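Local coordinates for gluconokinase (Sinorhizobium meliloti, PDB 3T61), which probably phosphorylates D-gluconate with ATP, giving 6-phospho-D-gluconate and ADP, at residues F116-A125 / L141-D150. Numbering follows the deposited sequence.
Sequences FLHGSESVLA and LQTQLETLED
E121 OE1 takes a hydrogen bond from Q142 NE2 at 3.0 Å, bent to 150° at the proton. The oxygen offers its syn lone pair and lies almost in the amide plane of Q142, while the carboxylate and amide planes are turned steeply against each other. CG of Q142 is pressed just as close to OE1, a tight contact. E121 reaches there because its CG is anti to the backbone N (chi1 -178°) and the chain runs on extended. On the way its stem meets two leucines: CG packs on L141 CD2 at 3.5 Å, and CB on L145 CD1. Cut back to an alanine, E121 would probably leave the Q142 amide without its acceptor and L141 CD2 with less to pack against.

Deeper in, L124 and L145 lie alongside each other, pointing opposite ways, with L124 CD1 3.9 Å from L145 CD2; L124 CD1 also touches L141 CD1. L141 CD2 lies against the backbone O of E121 and CB of A125. Closer to the sheet, L148, just past its helix, points CD2 at the edge of the F116 ring, 3.7 Å from CZ. D150 lies beside CE2 of that ring, its carboxylate held by a salt bridge to R152.

The axes of 121-125 and 141-147, parts of helices 121-132 and 138-147, come within 11.0 Å of each other, with 131° between their N-to-C directions. Strand 113-118, which leads into the first, belongs to a parallel sheet of strand order 2-3-1-4-5, the core of a P-loop kinase fold, and F116 touches the probable Walker A loop.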
loop_
_atom_site.group_PDB
_atom_site.type_symbol
_atom_site.label_atom_id
_atom_site.label_comp_id
_atom_site.label_asym_id
_atom_site.label_seq_id
_atom_site.Cartn_x
_atom_site.Cartn_y
_atom_site.Cartn_z
ATOM N N PHE A 116 -6.324 21.385 0.319
ATOM C CA PHE A 116 -6.799 20.608 1.467
ATOM C C PHE A 116 -8.256 20.150 1.326
ATOM O O PHE A 116 -9.184 20.948 1.454
ATOM C CB PHE A 116 -6.622 21.444 2.747
ATOM C CG PHE A 116 -7.209 20.815 3.996
ATOM C CD1 PHE A 116 -7.045 19.453 4.256
ATOM C CD2 PHE A 116 -7.903 21.600 4.926
ATOM C CE1 PHE A 116 -7.553 18.877 5.425
ATOM C CE2 PHE A 116 -8.420 21.037 6.104
ATOM C CZ PHE A 116 -8.248 19.671 6.356
ATOM N N LEU A 117 -8.443 18.862 1.045
ATOM C CA LEU A 117 -9.778 18.286 0.909
ATOM C C LEU A 117 -10.198 17.879 2.313
ATOM O O LEU A 117 -9.486 17.134 2.970
ATOM C CB LEU A 117 -9.740 17.055 0.007
ATOM C CG LEU A 117 -9.226 17.273 -1.413
ATOM C CD1 LEU A 117 -9.182 15.933 -2.128
ATOM C CD2 LEU A 117 -10.112 18.296 -2.163
ATOM N N HIS A 118 -11.359 18.347 2.761
ATOM C CA HIS A 118 -11.804 18.043 4.111
ATOM C C HIS A 118 -13.322 17.856 4.286
ATOM O O HIS A 118 -14.148 18.385 3.526
ATOM C CB HIS A 118 -11.328 19.155 5.044
ATOM C CG HIS A 118 -11.988 20.471 4.776
ATOM N ND1 HIS A 118 -13.065 20.923 5.507
ATOM C CD2 HIS A 118 -11.782 21.391 3.802
ATOM C CE1 HIS A 118 -13.494 22.064 4.997
ATOM N NE2 HIS A 118 -12.735 22.371 3.959
ATOM N N GLY A 119 -13.662 17.101 5.324
ATOM C CA GLY A 119 -15.049 16.832 5.644
ATOM C C GLY A 119 -15.049 16.150 6.992
ATOM O O GLY A 119 -13.989 15.752 7.479
ATOM N N SER A 120 -16.222 16.023 7.598
ATOM C CA SER A 120 -16.342 15.375 8.899
ATOM C C SER A 120 -16.253 13.876 8.697
ATOM O O SER A 120 -16.404 13.382 7.584
ATOM C CB SER A 120 -17.692 15.706 9.539
ATOM O OG SER A 120 -18.744 15.181 8.740
ATOM N N GLU A 121 -16.023 13.153 9.784
ATOM C CA GLU A 121 -15.929 11.702 9.715
ATOM C C GLU A 121 -17.139 11.107 9.008
ATOM O O GLU A 121 -17.003 10.223 8.156
ATOM C CB GLU A 121 -15.837 11.098 11.119
ATOM C CG GLU A 121 -15.681 9.583 11.087
ATOM C CD GLU A 121 -15.631 8.950 12.460
ATOM O OE1 GLU A 121 -14.774 9.343 13.284
ATOM O OE2 GLU A 121 -16.449 8.042 12.710
ATOM N N SER A 122 -18.323 11.598 9.359
ATOM C CA SER A 122 -19.562 11.094 8.773
ATOM C C SER A 122 -19.613 11.249 7.260
ATOM O O SER A 122 -19.930 10.302 6.541
ATOM C CB SER A 122 -20.769 11.806 9.395
ATOM O OG SER A 122 -20.704 11.770 10.808
ATOM N N VAL A 123 -19.316 12.451 6.777
ATOM C CA VAL A 123 -19.354 12.705 5.344
ATOM C C VAL A 123 -18.285 11.891 4.632
ATOM O O VAL A 123 -18.540 11.309 3.580
ATOM C CB VAL A 123 -19.157 14.205 5.035
ATOM C CG1 VAL A 123 -19.001 14.413 3.541
ATOM C CG2 VAL A 123 -20.349 14.992 5.545
ATOM N N LEU A 124 -17.084 11.866 5.203
ATOM C CA LEU A 124 -15.993 11.099 4.620
ATOM C C LEU A 124 -16.379 9.624 4.505
ATOM O O LEU A 124 -16.250 9.028 3.437
ATOM C CB LEU A 124 -14.729 11.250 5.475
ATOM C CG LEU A 124 -14.049 12.622 5.392
ATOM C CD1 LEU A 124 -13.092 12.804 6.548
ATOM C CD2 LEU A 124 -13.337 12.755 4.047
ATOM N N ALA A 125 -16.869 9.038 5.600
ATOM C CA ALA A 125 -17.257 7.624 5.586
ATOM C C ALA A 125 -18.337 7.338 4.548
ATOM O O ALA A 125 -18.251 6.371 3.791
ATOM C CB ALA A 125 -17.738 7.197 6.963
ATOM N N LEU A 141 -10.224 5.678 9.804
ATOM C CA LEU A 141 -10.663 7.052 9.592
ATOM C C LEU A 141 -10.479 7.944 10.821
ATOM O O LEU A 141 -9.992 9.066 10.705
ATOM C CB LEU A 141 -12.130 7.074 9.146
ATOM C CG LEU A 141 -12.712 8.450 8.795
ATOM C CD1 LEU A 141 -11.828 9.163 7.765
ATOM C CD2 LEU A 141 -14.131 8.275 8.268
ATOM N N GLN A 142 -10.847 7.452 11.998
ATOM C CA GLN A 142 -10.708 8.258 13.203
ATOM C C GLN A 142 -9.250 8.589 13.497
ATOM O O GLN A 142 -8.920 9.715 13.864
ATOM C CB GLN A 142 -11.366 7.542 14.382
ATOM C CG GLN A 142 -12.822 7.212 14.080
ATOM C CD GLN A 142 -13.599 6.710 15.278
ATOM O OE1 GLN A 142 -13.204 5.749 15.938
ATOM N NE2 GLN A 142 -14.724 7.358 15.558
ATOM N N THR A 143 -8.372 7.613 13.311
ATOM C CA THR A 143 -6.954 7.829 13.542
ATOM C C THR A 143 -6.402 8.874 12.562
ATOM O O THR A 143 -5.569 9.700 12.935
ATOM C CB THR A 143 -6.186 6.503 13.415
ATOM O OG1 THR A 143 -6.564 5.649 14.499
ATOM C CG2 THR A 143 -4.694 6.734 13.458
ATOM N N GLN A 144 -6.871 8.837 11.318
ATOM C CA GLN A 144 -6.449 9.809 10.304
ATOM C C GLN A 144 -6.846 11.197 10.800
ATOM O O GLN A 144 -6.035 12.131 10.833
ATOM C CB GLN A 144 -7.171 9.567 8.976
ATOM C CG GLN A 144 -6.727 8.361 8.168
ATOM C CD GLN A 144 -5.392 8.568 7.486
ATOM O OE1 GLN A 144 -4.360 8.125 7.974
ATOM N NE2 GLN A 144 -5.409 9.252 6.356
ATOM N N LEU A 145 -8.111 11.318 11.190
ATOM C CA LEU A 145 -8.645 12.580 11.673
ATOM C C LEU A 145 -7.958 13.096 12.927
ATOM O O LEU A 145 -7.767 14.294 13.067
ATOM C CB LEU A 145 -10.152 12.446 11.903
ATOM C CG LEU A 145 -10.918 12.152 10.613
ATOM C CD1 LEU A 145 -12.383 11.875 10.932
ATOM C CD2 LEU A 145 -10.774 13.336 9.657
ATOM N N GLU A 146 -7.586 12.208 13.841
ATOM C CA GLU A 146 -6.902 12.653 15.053
ATOM C C GLU A 146 -5.488 13.100 14.689
ATOM O O GLU A 146 -4.944 14.018 15.286
ATOM C CB GLU A 146 -6.821 11.521 16.081
ATOM C CG GLU A 146 -8.161 10.929 16.466
ATOM C CD GLU A 146 -8.041 9.791 17.473
ATOM O OE1 GLU A 146 -7.244 8.853 17.241
ATOM O OE2 GLU A 146 -8.756 9.834 18.495
ATOM N N THR A 147 -4.901 12.450 13.695
ATOM C CA THR A 147 -3.548 12.786 13.270
ATOM C C THR A 147 -3.510 14.076 12.449
ATOM O O THR A 147 -2.520 14.809 12.480
ATOM C CB THR A 147 -2.931 11.627 12.453
ATOM O OG1 THR A 147 -2.927 10.440 13.257
ATOM C CG2 THR A 147 -1.507 11.956 12.032
ATOM N N LEU A 148 -4.595 14.357 11.732
ATOM C CA LEU A 148 -4.673 15.561 10.905
ATOM C C LEU A 148 -4.525 16.860 11.693
ATOM O O LEU A 148 -5.238 17.108 12.670
ATOM C CB LEU A 148 -5.999 15.613 10.131
ATOM C CG LEU A 148 -6.262 16.927 9.371
ATOM C CD1 LEU A 148 -5.281 17.083 8.224
ATOM C CD2 LEU A 148 -7.679 16.951 8.845
ATOM N N GLU A 149 -3.581 17.679 11.257
ATOM C CA GLU A 149 -3.347 18.978 11.857
ATOM C C GLU A 149 -3.809 19.941 10.772
ATOM O O GLU A 149 -3.171 20.050 9.721
ATOM C CB GLU A 149 -1.863 19.167 12.159
ATOM C CG GLU A 149 -1.404 18.431 13.402
ATOM C CD GLU A 149 0.102 18.267 13.468
ATOM O OE1 GLU A 149 0.833 19.182 13.043
ATOM O OE2 GLU A 149 0.552 17.217 13.957
ATOM N N ASP A 150 -4.932 20.613 11.026
ATOM C CA ASP A 150 -5.518 21.542 10.064
ATOM C C ASP A 150 -4.516 22.519 9.465
ATOM O O ASP A 150 -3.877 23.293 10.180
ATOM C CB ASP A 150 -6.670 22.319 10.705
ATOM C CG ASP A 150 -7.572 22.963 9.671
ATOM O OD1 ASP A 150 -7.077 23.782 8.871
ATOM O OD2 ASP A 150 -8.777 22.639 9.651
#